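Local coordinates for myosin-I heavy chain (Dictyostelium discoideum, PDB 5EJR), which acts as an actin-based motor with ATPase activity in early phagocytosis and adhesion, and is represented here by a MyTH4-FERM domain of its tail, at residues Leu312-Asp317 and Leu405-Ile410; Leu322-Ile327 and Ala349-Leu354; Asp329-Gly334 and Asp375-Ser380; Asp343-Ala348 and Lys384-Met389; Gln353-Asn358 and Val369-Pro374. One frame throughout, in Å; residues are numbered along the deposited sequence. Where two conformers were deposited one is given.

In the fold
All five contacts lie in the helical central lobe of the FERM domain, and along the chain interaction 1 closes a loop that contains the other four. Interactions 1, 2 and 4 are buried, 3 and 5 only partly; a direct hydrogen bond joins the two segments in interaction 5 alone, while 3 is joined through water. Helix 341-355 serves interactions 2, 4 and 5, whereas helix 317-332 serves 2 and 3. The chemistry follows the depth: methyls meet methyls and an indole in 1 and the phenol end of a tyrosine in 2, an indole meets two serines in 4, a water-bridged helix end marks 3, and a tyrosine-glutamine bond 5. F409 links 1 to 2, 3 and 4 by packing on Y324, W331 and I347.

Interaction 1: Leu312-Asp317 and Leu405-Ile410; sequences LWTDDD and LKLMFI
T314 sends its two branches to different partners: OG1 hydrogen-bonds back to the carbonyl O of E310, while CG2 is presented to L407 of helix 402-416. The contact belongs to the helical central lobe (F2) of the FERM domain, where it joins the short helix 311-314 to a helix 88 residues further on. With chi1 at 66°, OG1 sits between the backbone N and the carbonyl carbon, and CG2 is left to face L407. That methyl lies 3.9 Å from L407 CD2 and 4.1 Å from L407 CD1, so both leucine tips touch it, and the two side chains cross at about a right angle. CD2 of L407 has a second neighbour in W313 CB at 4.2 Å. Further along the indole, W313 CZ3 comes within 4.3 Å of I410 CG2, which approaches the ring obliquely. No hydrogen bond spans the segments; the contact is apolar, and I306 touches W313, L407 and I410 alike. Just past helix 311-314, D316 is the N-cap of helix 317-332: its OD1 accepts from C319 N, and its OD2 takes bonds from S246 N and S249 OG of the ubiquitin-like lobe.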
# COMPACT_ATOMS: atom_id res chain seq x y z
N LEU A 312 28.17 -16.44 -0.62
CA LEU A 312 26.71 -16.40 -0.44
C LEU A 312 26.25 -14.97 -0.16
O LEU A 312 25.10 -14.61 -0.40
CB LEU A 312 26.24 -17.36 0.67
CG LEU A 312 26.59 -18.84 0.47
CD1 LEU A 312 26.18 -19.66 1.68
CD2 LEU A 312 25.93 -19.41 -0.88
N TRP A 313 27.17 -14.16 0.36
CA TRP A 313 26.83 -12.79 0.73
C TRP A 313 27.41 -11.76 -0.25
O TRP A 313 26.78 -10.74 -0.49
CB TRP A 313 27.41 -12.53 2.13
CG TRP A 313 26.83 -13.42 3.18
CD1 TRP A 313 27.15 -14.73 3.42
CD2 TRP A 313 25.79 -13.09 4.10
NE1 TRP A 313 26.38 -15.22 4.45
CE2 TRP A 313 25.59 -14.21 4.94
CE3 TRP A 313 25.07 -11.90 4.37
CZ2 TRP A 313 24.68 -14.20 6.01
CZ3 TRP A 313 24.16 -11.90 5.41
CH2 TRP A 313 23.98 -13.04 6.22
N THR A 314 28.61 -12.01 -0.79
CA THR A 314 29.29 -11.03 -1.62
C THR A 314 29.18 -11.23 -3.16
O THR A 314 29.48 -10.27 -3.86
CB THR A 314 30.75 -10.96 -1.22
OG1 THR A 314 31.32 -12.20 -1.54
CG2 THR A 314 30.96 -10.58 0.29
N ASP A 315 28.76 -12.42 -3.69
CA ASP A 315 28.64 -12.61 -5.15
C ASP A 315 27.85 -11.48 -5.83
O ASP A 315 28.28 -10.98 -6.85
CB ASP A 315 28.04 -13.97 -5.53
CG ASP A 315 29.04 -15.10 -5.50
OD1 ASP A 315 30.24 -14.84 -5.21
OD2 ASP A 315 28.64 -16.26 -5.72
N ASP A 316 26.72 -11.09 -5.24
CA ASP A 316 25.98 -9.93 -5.68
C ASP A 316 26.51 -8.80 -4.79
O ASP A 316 26.04 -8.64 -3.66
CB ASP A 316 24.46 -10.13 -5.50
CG ASP A 316 23.62 -9.02 -6.10
OD1 ASP A 316 24.13 -7.90 -6.24
OD2 ASP A 316 22.41 -9.25 -6.33
N ASP A 317 27.45 -7.99 -5.32
CA ASP A 317 28.05 -6.89 -4.57
C ASP A 317 27.11 -5.71 -4.30
O ASP A 317 27.29 -5.01 -3.30
CB ASP A 317 29.38 -6.40 -5.18
CG ASP A 317 29.32 -6.09 -6.65
OD1 ASP A 317 29.48 -7.03 -7.46
OD2 ASP A 317 29.17 -4.89 -6.99
N LEU A 405 35.99 -6.47 6.25
CA LEU A 405 35.57 -5.75 7.45
C LEU A 405 34.02 -5.72 7.55
O LEU A 405 33.46 -5.85 8.63
CB LEU A 405 36.14 -4.34 7.46
CG LEU A 405 37.65 -4.16 7.72
CD1 LEU A 405 38.08 -2.72 7.36
CD2 LEU A 405 38.04 -4.51 9.17
N LYS A 406 33.35 -5.60 6.42
CA LYS A 406 31.89 -5.59 6.37
C LYS A 406 31.33 -6.98 6.78
O LYS A 406 30.40 -7.05 7.58
CB LYS A 406 31.38 -5.13 4.98
CG LYS A 406 31.72 -3.65 4.66
CD LYS A 406 31.34 -3.29 3.24
CE LYS A 406 31.96 -1.98 2.82
NZ LYS A 406 31.54 -1.59 1.46
N LEU A 407 32.02 -8.06 6.36
CA LEU A 407 31.64 -9.44 6.71
C LEU A 407 31.87 -9.70 8.19
O LEU A 407 31.06 -10.37 8.82
CB LEU A 407 32.45 -10.47 5.87
CG LEU A 407 32.14 -10.53 4.37
CD1 LEU A 407 33.23 -11.28 3.60
CD2 LEU A 407 30.84 -11.21 4.11
N MET A 408 32.97 -9.14 8.76
CA MET A 408 33.35 -9.26 10.17
C MET A 408 32.29 -8.54 11.01
O MET A 408 31.90 -9.04 12.06
CB MET A 408 34.71 -8.59 10.42
CG MET A 408 35.91 -9.42 10.07
SD MET A 408 37.46 -8.47 10.31
CE MET A 408 37.55 -8.39 12.10
N PHE A 409 31.89 -7.34 10.58
CA PHE A 409 30.86 -6.55 11.27
C PHE A 409 29.54 -7.35 11.30
O PHE A 409 28.97 -7.55 12.36
CB PHE A 409 30.67 -5.20 10.57
CG PHE A 409 29.42 -4.46 10.99
CD1 PHE A 409 29.25 -4.00 12.29
CD2 PHE A 409 28.36 -4.28 10.09
CE1 PHE A 409 28.09 -3.33 12.68
CE2 PHE A 409 27.20 -3.62 10.48
CZ PHE A 409 27.06 -3.17 11.77
N ILE A 410 29.10 -7.87 10.13
CA ILE A 410 27.87 -8.66 10.07
C ILE A 410 27.98 -9.91 10.95
O ILE A 410 27.05 -10.21 11.66
CB ILE A 410 27.44 -8.99 8.62
CG1 ILE A 410 27.18 -7.67 7.84
CG2 ILE A 410 26.20 -9.90 8.65
CD1 ILE A 410 27.30 -7.74 6.30

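Interaction 2: Leu322-Ile327 and Ala349-Leu354; sequences LTYCQI and AILIQL. With EDO (1,2-ethanediol), chain H.
Y324 points its ring from helix 317-332 toward L351 and L354 of helix 341-355, two helices of the FERM F2 bundle; between 322-327 and 349-354 the nearest CA atoms, those of Y324 and L351, are 11.1 Å apart. The side chains therefore span the gap. CG of Y324 is anti to the backbone N (chi1 162°), and its phenol end reaches both leucines. L354 comes from the opposite direction, with CD1 3.4 Å from Y324 OH and 3.9 Å from Y324 CZ, oblique to the ring. L351 runs past the tyrosine in the opposite sense, and its CD2 meets the ring edge near the ring plane, 3.5 Å from Y324 OH. F409 of helix 402-416 touches both Y324 and L351. On another side of helix 317-332, Q326 extends to R296, whose backbone N is hydrogen-bonded to Q326 OE1. The other amide atom, Q326 NE2, donates to O2 of a 1,2-ethanediol, probably from the crystallisation liquor, at 2.9 Å with an N-H...O angle of 159°.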
# COMPACT_ATOMS: atom_id res chain seq x y z
N LEU A 322 23.90 -3.09 0.02
CA LEU A 322 22.63 -2.70 0.61
C LEU A 322 22.39 -3.41 1.92
O LEU A 322 21.84 -2.81 2.84
CB LEU A 322 21.46 -2.93 -0.33
CG LEU A 322 21.33 -1.97 -1.49
CD1 LEU A 322 20.24 -2.47 -2.44
CD2 LEU A 322 21.03 -0.53 -1.01
N THR A 323 22.83 -4.67 2.00
CA THR A 323 22.72 -5.46 3.23
C THR A 323 23.57 -4.88 4.33
O THR A 323 23.07 -4.72 5.45
CB THR A 323 23.05 -6.94 2.96
OG1 THR A 323 22.16 -7.40 1.95
CG2 THR A 323 22.90 -7.80 4.22
N TYR A 324 24.86 -4.62 4.04
CA TYR A 324 25.78 -4.06 5.02
C TYR A 324 25.20 -2.72 5.54
O TYR A 324 25.11 -2.54 6.75
CB TYR A 324 27.20 -3.87 4.41
CG TYR A 324 28.02 -2.90 5.23
CD1 TYR A 324 28.43 -3.22 6.53
CD2 TYR A 324 28.33 -1.63 4.75
CE1 TYR A 324 29.15 -2.32 7.30
CE2 TYR A 324 29.01 -0.70 5.53
CZ TYR A 324 29.39 -1.04 6.81
OH TYR A 324 30.10 -0.14 7.55
N CYS A 325 24.82 -1.82 4.61
CA CYS A 325 24.22 -0.52 4.86
C CYS A 325 22.98 -0.64 5.78
O CYS A 325 22.84 0.15 6.71
CB CYS A 325 23.88 0.15 3.53
SG CYS A 325 23.19 1.82 3.67
N GLN A 326 22.12 -1.66 5.56
CA GLN A 326 20.90 -1.89 6.35
C GLN A 326 21.23 -2.34 7.78
O GLN A 326 20.63 -1.82 8.71
CB GLN A 326 19.96 -2.90 5.66
CG GLN A 326 18.68 -3.16 6.43
CD GLN A 326 17.76 -4.03 5.63
OE1 GLN A 326 17.51 -3.78 4.46
NE2 GLN A 326 17.26 -5.07 6.23
N ILE A 327 22.17 -3.26 7.94
CA ILE A 327 22.54 -3.77 9.28
C ILE A 327 23.25 -2.66 10.06
O ILE A 327 23.03 -2.53 11.26
CB ILE A 327 23.40 -5.05 9.14
CG1 ILE A 327 22.56 -6.17 8.44
CG2 ILE A 327 23.89 -5.53 10.54
CD1 ILE A 327 23.45 -7.22 7.75
N ALA A 349 35.43 -0.49 16.64
CA ALA A 349 36.77 -0.57 16.00
C ALA A 349 36.71 -0.94 14.53
O ALA A 349 37.40 -0.30 13.73
CB ALA A 349 37.70 -1.51 16.76
N ILE A 350 35.87 -1.94 14.16
CA ILE A 350 35.72 -2.37 12.77
C ILE A 350 35.13 -1.26 11.95
O ILE A 350 35.62 -0.99 10.86
CB ILE A 350 34.85 -3.66 12.65
CG1 ILE A 350 35.54 -4.85 13.30
CG2 ILE A 350 34.51 -3.96 11.18
CD1 ILE A 350 34.60 -5.98 13.59
N LEU A 351 34.04 -0.66 12.42
CA LEU A 351 33.36 0.42 11.71
C LEU A 351 34.24 1.64 11.52
O LEU A 351 34.11 2.32 10.50
CB LEU A 351 32.01 0.78 12.38
CG LEU A 351 30.92 -0.33 12.38
CD1 LEU A 351 29.64 0.19 12.95
CD2 LEU A 351 30.64 -0.84 10.97
N ILE A 352 35.15 1.90 12.46
CA ILE A 352 36.12 3.02 12.33
C ILE A 352 37.12 2.66 11.20
O ILE A 352 37.36 3.49 10.33
CB ILE A 352 36.83 3.31 13.70
CG1 ILE A 352 35.84 4.04 14.65
CG2 ILE A 352 38.14 4.15 13.51
CD1 ILE A 352 36.27 4.05 16.14
N GLN A 353 37.61 1.42 11.15
CA GLN A 353 38.53 1.00 10.09
C GLN A 353 37.85 1.11 8.71
O GLN A 353 38.51 1.45 7.71
CB GLN A 353 39.11 -0.40 10.36
CG GLN A 353 40.38 -0.68 9.53
CD GLN A 353 40.97 -2.06 9.70
OE1 GLN A 353 40.67 -2.79 10.63
NE2 GLN A 353 41.87 -2.44 8.80
N LEU A 354 36.51 0.92 8.66
CA LEU A 354 35.77 1.07 7.41
C LEU A 354 35.63 2.55 7.02
O LEU A 354 35.67 2.87 5.83
CB LEU A 354 34.39 0.38 7.47
CG LEU A 354 34.39 -1.15 7.26
CD1 LEU A 354 33.09 -1.78 7.79
CD2 LEU A 354 34.56 -1.50 5.81
C1 EDO H . 18.88 -8.13 10.18
O1 EDO H . 17.62 -8.25 10.81
C2 EDO H . 18.92 -7.29 8.87
O2 EDO H . 17.99 -6.22 8.78

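Interaction 3: Asp329-Gly334 and Asp375-Ser380; sequences DEWMKG and DQILNS. With EDO (1,2-ethanediol), chain H.
G334 and Q376 bring their CA atoms to 5.5 Å where helix 317-332 of the FERM F2 lobe ends in a Schellman motif, G334 having positive phi (75°) and the turn two bonds back into the last helical turn, one of them G334 N to W331 O. The side chain of Q376 folds over this turn: a bend at chi2 (86°) carries its amide to the glycine, with OE1 3.6 Å from G334 CA. Water completes the join. One molecule donates to M332 O and accepts from D375 N at 3.0 Å; a second donates both to M332 O and to Q376 OE1, the latter at 2.7 Å, so one helix-end carbonyl serves two waters. Deeper in, W331 CH2 meets I377 CG1 at 4.2 Å, the isoleucine lying oblique to the indole, whose NE1 hydrogen-bonds to V372 O. At the exposed side K333, just past the helix, reaches back over its last turn to D329. This salt bridge has K333 NZ 2.8 Å from D329 OD1, on the syn side and 19° out of the carboxylate plane.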
# COMPACT_ATOMS: atom_id res chain seq x y z
N ASP A 329 22.81 0.59 9.71
CA ASP A 329 21.76 1.55 10.07
C ASP A 329 20.98 1.11 11.29
O ASP A 329 20.71 1.92 12.20
CB ASP A 329 20.85 1.84 8.87
CG ASP A 329 19.72 2.79 9.21
OD1 ASP A 329 19.97 4.01 9.24
OD2 ASP A 329 18.61 2.30 9.49
N GLU A 330 20.63 -0.21 11.34
CA GLU A 330 19.91 -0.79 12.49
C GLU A 330 20.78 -0.73 13.74
O GLU A 330 20.28 -0.45 14.84
CB GLU A 330 19.53 -2.26 12.18
CG GLU A 330 18.42 -2.33 11.15
CD GLU A 330 18.23 -3.70 10.53
OE1 GLU A 330 17.13 -3.97 10.00
OE2 GLU A 330 19.19 -4.50 10.53
N TRP A 331 22.09 -1.02 13.57
CA TRP A 331 23.06 -0.91 14.66
C TRP A 331 23.08 0.56 15.14
O TRP A 331 23.03 0.80 16.34
CB TRP A 331 24.46 -1.28 14.18
CG TRP A 331 25.58 -0.88 15.11
CD1 TRP A 331 26.49 0.13 14.92
CD2 TRP A 331 25.87 -1.44 16.39
NE1 TRP A 331 27.34 0.21 16.00
CE2 TRP A 331 26.96 -0.72 16.93
CE3 TRP A 331 25.28 -2.47 17.16
CZ2 TRP A 331 27.54 -1.06 18.17
CZ3 TRP A 331 25.85 -2.80 18.39
CH2 TRP A 331 26.94 -2.06 18.90
N MET A 332 23.15 1.53 14.20
CA MET A 332 23.21 2.96 14.58
C MET A 332 21.91 3.50 15.21
O MET A 332 21.97 4.50 15.93
CB MET A 332 23.67 3.85 13.43
CG MET A 332 25.16 3.73 13.15
SD MET A 332 26.30 3.82 14.56
CE MET A 332 26.16 5.59 15.06
N LYS A 333 20.77 2.84 14.96
CA LYS A 333 19.46 3.16 15.54
C LYS A 333 19.22 2.43 16.86
O LYS A 333 18.15 2.54 17.45
CB LYS A 333 18.33 2.83 14.56
CG LYS A 333 18.12 3.89 13.50
CD LYS A 333 17.25 3.29 12.39
CE LYS A 333 16.80 4.32 11.38
NZ LYS A 333 17.96 5.09 10.85
N GLY A 334 20.21 1.69 17.34
CA GLY A 334 20.14 0.99 18.62
C GLY A 334 19.27 -0.25 18.61
O GLY A 334 18.87 -0.72 19.68
N ASP A 375 23.36 5.85 20.44
CA ASP A 375 23.18 6.46 21.78
C ASP A 375 22.81 5.45 22.84
O ASP A 375 23.29 5.55 23.97
CB ASP A 375 22.12 7.57 21.73
CG ASP A 375 22.53 8.79 20.94
OD1 ASP A 375 23.70 8.84 20.46
OD2 ASP A 375 21.69 9.70 20.79
N GLN A 376 21.95 4.47 22.50
CA GLN A 376 21.47 3.42 23.41
C GLN A 376 22.61 2.65 24.10
O GLN A 376 22.55 2.37 25.30
CB GLN A 376 20.52 2.47 22.65
CG GLN A 376 19.20 3.13 22.21
CD GLN A 376 19.21 3.89 20.89
OE1 GLN A 376 20.25 4.18 20.27
NE2 GLN A 376 18.00 4.24 20.43
N ILE A 377 23.69 2.37 23.36
CA ILE A 377 24.89 1.69 23.87
C ILE A 377 25.82 2.73 24.55
O ILE A 377 26.39 2.46 25.60
CB ILE A 377 25.62 1.02 22.65
CG1 ILE A 377 24.79 -0.16 22.02
CG2 ILE A 377 27.04 0.60 22.98
CD1 ILE A 377 24.57 -1.32 22.85
N LEU A 378 26.04 3.86 23.89
CA LEU A 378 26.90 4.95 24.36
C LEU A 378 26.51 5.38 25.79
O LEU A 378 27.40 5.67 26.59
CB LEU A 378 26.79 6.18 23.40
CG LEU A 378 27.58 7.46 23.82
CD1 LEU A 378 29.11 7.24 23.74
CD2 LEU A 378 27.24 8.64 22.90
N ASN A 379 25.20 5.40 26.10
CA ASN A 379 24.64 5.77 27.39
C ASN A 379 25.23 5.04 28.59
O ASN A 379 25.22 5.59 29.70
CB ASN A 379 23.12 5.52 27.37
CG ASN A 379 22.38 6.59 26.66
OD1 ASN A 379 22.98 7.55 26.17
ND2 ASN A 379 21.08 6.38 26.44
N SER A 380 25.71 3.82 28.39
CA SER A 380 26.19 3.00 29.50
C SER A 380 27.54 3.45 30.11
O SER A 380 27.84 3.06 31.22
CB SER A 380 26.21 1.52 29.12
OG SER A 380 27.40 1.14 28.44
C1 EDO H . 18.88 -8.13 10.18
O1 EDO H . 17.62 -8.25 10.81
C2 EDO H . 18.92 -7.29 8.87
O2 EDO H . 17.99 -6.22 8.78
O HOH W 1 21.91 6.92 18.06
O HOH W 2 19.76 5.37 17.90

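Interaction 4: Asp343-Ala348 and Lys384-Met389; sequences DSSIIA and KVWISM
W386 leaves helix 383-394 with CG anti to its carbonyl carbon (chi1 -79°), and beyond CB the indole reaches across to S344 and S345 of helix 341-355. On its six-membered ring CE3 comes first, 3.6 Å from S345 OG; CZ3 follows at 3.5 Å from the same oxygen, which lies near the ring plane at the edge. CH2, the far corner, touches S344 CB at 3.8 Å, this time obliquely. On the five-membered ring NE1 donates to L378 O, a bond that helps set how the indole is turned. S345 OG is also 3.3 Å from M389 CB, so the hydroxyl sits between tryptophan edge and methionine stem; its polar need is met by E341 O, as that of S344 OG is by N340 O. These bonds to backbone carbonyls one turn earlier let two buried serines face a largely apolar surface. The CA atoms of S345 and M389 are 6.1 Å apart, and the axes of segments 343-348 and 384-389 pass at 9.9 Å with a crossing angle of -71°. The pair belongs to the all-helical F2 lobe of the FERM domain, a bundle resembling acyl-CoA-binding protein.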
# COMPACT_ATOMS: atom_id res chain seq x y z
N ASP A 343 32.19 -6.19 23.26
CA ASP A 343 31.65 -6.49 21.93
C ASP A 343 31.34 -5.22 21.16
O ASP A 343 31.59 -5.16 19.95
CB ASP A 343 30.37 -7.35 22.03
CG ASP A 343 30.56 -8.73 22.64
OD1 ASP A 343 31.71 -9.23 22.63
OD2 ASP A 343 29.56 -9.31 23.14
N SER A 344 30.79 -4.19 21.86
CA SER A 344 30.44 -2.94 21.18
C SER A 344 31.68 -2.20 20.73
O SER A 344 31.66 -1.55 19.68
CB SER A 344 29.60 -2.03 22.08
OG SER A 344 28.32 -2.59 22.32
N SER A 345 32.72 -2.23 21.56
CA SER A 345 34.03 -1.60 21.29
C SER A 345 34.69 -2.29 20.10
O SER A 345 35.35 -1.64 19.30
CB SER A 345 34.93 -1.74 22.52
OG SER A 345 34.49 -0.80 23.49
N ILE A 346 34.52 -3.62 19.96
CA ILE A 346 35.07 -4.36 18.80
C ILE A 346 34.32 -3.90 17.54
O ILE A 346 34.94 -3.65 16.51
CB ILE A 346 34.98 -5.91 19.02
CG1 ILE A 346 35.97 -6.35 20.13
CG2 ILE A 346 35.28 -6.70 17.71
CD1 ILE A 346 35.65 -7.73 20.84
N ILE A 347 32.97 -3.74 17.65
CA ILE A 347 32.13 -3.29 16.54
C ILE A 347 32.55 -1.89 16.13
O ILE A 347 32.78 -1.64 14.96
CB ILE A 347 30.61 -3.41 16.85
CG1 ILE A 347 30.21 -4.92 16.91
CG2 ILE A 347 29.77 -2.67 15.78
CD1 ILE A 347 28.89 -5.22 17.79
N ALA A 348 32.68 -1.00 17.12
CA ALA A 348 33.10 0.38 16.88
C ALA A 348 34.47 0.38 16.20
O ALA A 348 34.60 1.03 15.17
CB ALA A 348 33.13 1.13 18.21
N LYS A 384 34.57 9.25 27.06
CA LYS A 384 36.01 9.18 27.29
C LYS A 384 36.42 7.75 27.62
O LYS A 384 37.50 7.33 27.21
CB LYS A 384 36.42 10.11 28.45
CG LYS A 384 36.53 11.57 28.07
CD LYS A 384 36.77 12.38 29.36
CE LYS A 384 36.90 13.86 29.13
NZ LYS A 384 37.15 14.58 30.41
N VAL A 385 35.55 6.99 28.30
CA VAL A 385 35.82 5.57 28.60
C VAL A 385 35.67 4.75 27.29
O VAL A 385 36.45 3.85 27.02
CB VAL A 385 34.95 5.03 29.77
CG1 VAL A 385 35.20 3.53 30.00
CG2 VAL A 385 35.18 5.82 31.06
N TRP A 386 34.68 5.09 26.47
CA TRP A 386 34.49 4.43 25.18
C TRP A 386 35.70 4.65 24.27
O TRP A 386 36.18 3.70 23.68
CB TRP A 386 33.23 4.95 24.50
CG TRP A 386 31.99 4.32 25.04
CD1 TRP A 386 31.01 4.93 25.77
CD2 TRP A 386 31.57 2.96 24.86
NE1 TRP A 386 29.99 4.06 26.00
CE2 TRP A 386 30.31 2.83 25.48
CE3 TRP A 386 32.12 1.86 24.18
CZ2 TRP A 386 29.61 1.62 25.50
CZ3 TRP A 386 31.41 0.66 24.17
CH2 TRP A 386 30.17 0.55 24.81
N ILE A 387 36.24 5.88 24.22
CA ILE A 387 37.44 6.19 23.44
C ILE A 387 38.59 5.23 23.83
O ILE A 387 39.18 4.59 22.97
CB ILE A 387 37.85 7.68 23.62
CG1 ILE A 387 36.87 8.58 22.83
CG2 ILE A 387 39.31 7.89 23.16
CD1 ILE A 387 36.99 10.20 23.17
N SER A 388 38.84 5.12 25.14
CA SER A 388 39.86 4.24 25.71
C SER A 388 39.61 2.75 25.35
O SER A 388 40.56 2.06 24.97
CB SER A 388 39.91 4.42 27.22
OG SER A 388 41.02 3.71 27.73
N MET A 389 38.36 2.26 25.48
CA MET A 389 38.03 0.86 25.18
C MET A 389 38.16 0.57 23.67
O MET A 389 38.64 -0.49 23.28
CB MET A 389 36.62 0.51 25.68
CG MET A 389 36.55 0.36 27.18
SD MET A 389 34.89 -0.08 27.72
CE MET A 389 34.94 -1.88 27.41

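Interaction 5: Gln353-Asn358 and Val369-Pro374; sequences QLLYPN and VRQVLP
Q371 and V372 meet L355 and Y356 at the C-terminal end of helix 341-355, in the helical F2 lobe of the FERM domain. The second segment begins with V369, whose side chain packs on I383 and I387 of helix 383-394, while its carbonyl O receives the backbone N of V372 at 3.1 Å and so shapes the turn. R370 follows, its NH2 in a salt bridge with D375 OD1. Q371 carries the polar part of the contact. Its chain is extended beyond CG, and OE1 accepts the hydroxyl of Y356 at 2.8 Å. The donor lies in the carbonyl plane, on a lone pair, with a C=O...OH angle of 125°; OE1 in turn lies in the tyrosine ring plane, at the edge, although ring and amide planes are 53° apart. A water closes a small ring of partners: it accepts from Q371 NE2 at 3.0 Å and gives a weak, 3.3 Å bond to Y356 OH. Nearer the backbone, Q371 CB rests 3.9 Å from L355 CD1. V372 adds the apolar half, CG1 standing 3.7 Å from the same L355 CD1 as the two side chains run past each other in opposite directions. L373 then turns onto A348, and P374 takes the N-cap position before helix 375-378. Besides helix 383-394, the segment thus meets two more helices through V372, which touches A348, L351 and I352 of helix 341-355 and R328 of helix 317-332.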
# COMPACT_ATOMS: atom_id res chain seq x y z
N GLN A 353 37.61 1.42 11.15
CA GLN A 353 38.53 1.00 10.09
C GLN A 353 37.85 1.11 8.71
O GLN A 353 38.51 1.45 7.71
CB GLN A 353 39.11 -0.40 10.36
CG GLN A 353 40.38 -0.68 9.53
CD GLN A 353 40.97 -2.06 9.70
OE1 GLN A 353 40.67 -2.79 10.63
NE2 GLN A 353 41.87 -2.44 8.80
N LEU A 354 36.51 0.92 8.66
CA LEU A 354 35.77 1.07 7.41
C LEU A 354 35.63 2.55 7.02
O LEU A 354 35.67 2.87 5.83
CB LEU A 354 34.39 0.38 7.47
CG LEU A 354 34.39 -1.15 7.26
CD1 LEU A 354 33.09 -1.78 7.79
CD2 LEU A 354 34.56 -1.50 5.81
N LEU A 355 35.45 3.45 7.98
CA LEU A 355 35.36 4.89 7.69
C LEU A 355 36.74 5.49 7.36
O LEU A 355 36.83 6.43 6.57
CB LEU A 355 34.81 5.65 8.90
CG LEU A 355 33.35 5.51 9.22
CD1 LEU A 355 33.07 6.06 10.62
CD2 LEU A 355 32.51 6.22 8.17
N TYR A 356 37.79 5.00 8.02
CA TYR A 356 39.16 5.52 7.88
C TYR A 356 40.16 4.42 7.51
O TYR A 356 40.92 3.98 8.37
CB TYR A 356 39.55 6.28 9.17
CG TYR A 356 38.53 7.34 9.54
CD1 TYR A 356 38.45 8.54 8.84
CD2 TYR A 356 37.63 7.14 10.58
CE1 TYR A 356 37.50 9.51 9.16
CE2 TYR A 356 36.66 8.09 10.89
CZ TYR A 356 36.61 9.29 10.20
OH TYR A 356 35.67 10.24 10.54
N PRO A 357 40.16 3.95 6.25
CA PRO A 357 41.06 2.83 5.86
C PRO A 357 42.56 2.93 6.23
O PRO A 357 43.22 1.89 6.33
CB PRO A 357 40.89 2.74 4.35
CG PRO A 357 39.58 3.33 4.05
CD PRO A 357 39.28 4.34 5.12
N ASN A 358 43.09 4.16 6.43
CA ASN A 358 44.49 4.46 6.81
C ASN A 358 44.69 4.37 8.34
O ASN A 358 44.49 5.35 9.06
CB ASN A 358 44.93 5.84 6.26
CG ASN A 358 44.00 7.01 6.58
OD1 ASN A 358 42.92 6.87 7.19
ND2 ASN A 358 44.40 8.20 6.15
N VAL A 369 33.68 8.48 17.57
CA VAL A 369 32.90 7.51 18.37
C VAL A 369 31.39 7.61 18.05
O VAL A 369 30.75 6.57 17.85
CB VAL A 369 33.18 7.61 19.90
CG1 VAL A 369 32.21 6.73 20.71
CG2 VAL A 369 34.62 7.26 20.20
N ARG A 370 30.87 8.85 17.91
CA ARG A 370 29.47 9.10 17.57
C ARG A 370 29.09 8.57 16.16
O ARG A 370 27.93 8.41 15.89
CB ARG A 370 29.14 10.59 17.65
CG ARG A 370 29.35 11.21 19.02
CD ARG A 370 28.55 10.52 20.12
NE ARG A 370 27.09 10.54 19.90
CZ ARG A 370 26.30 11.58 20.12
NH1 ARG A 370 26.80 12.75 20.49
NH2 ARG A 370 25.00 11.48 19.92
N GLN A 371 30.06 8.37 15.26
CA GLN A 371 29.76 7.86 13.92
C GLN A 371 29.57 6.33 13.92
O GLN A 371 29.14 5.76 12.90
CB GLN A 371 30.90 8.23 12.97
CG GLN A 371 31.11 9.74 12.71
CD GLN A 371 32.28 9.95 11.76
OE1 GLN A 371 33.46 9.74 12.11
NE2 GLN A 371 31.98 10.26 10.52
N VAL A 372 29.95 5.66 15.01
CA VAL A 372 29.98 4.19 15.04
C VAL A 372 29.30 3.53 16.25
O VAL A 372 29.23 2.28 16.29
CB VAL A 372 31.44 3.66 14.89
CG1 VAL A 372 32.04 4.10 13.56
CG2 VAL A 372 32.33 4.07 16.08
N LEU A 373 28.78 4.30 17.21
CA LEU A 373 28.07 3.68 18.33
C LEU A 373 26.72 4.34 18.43
O LEU A 373 26.69 5.58 18.41
CB LEU A 373 28.78 3.88 19.67
CG LEU A 373 29.92 3.02 20.07
CD1 LEU A 373 30.35 3.43 21.48
CD2 LEU A 373 29.55 1.49 20.03
N PRO A 374 25.60 3.60 18.60
CA PRO A 374 24.30 4.28 18.79
C PRO A 374 24.22 4.85 20.21
O PRO A 374 24.87 4.31 21.11
CB PRO A 374 23.28 3.15 18.62
CG PRO A 374 24.02 1.92 19.07
CD PRO A 374 25.47 2.12 18.68
O HOH W 3 33.52 10.06 7.98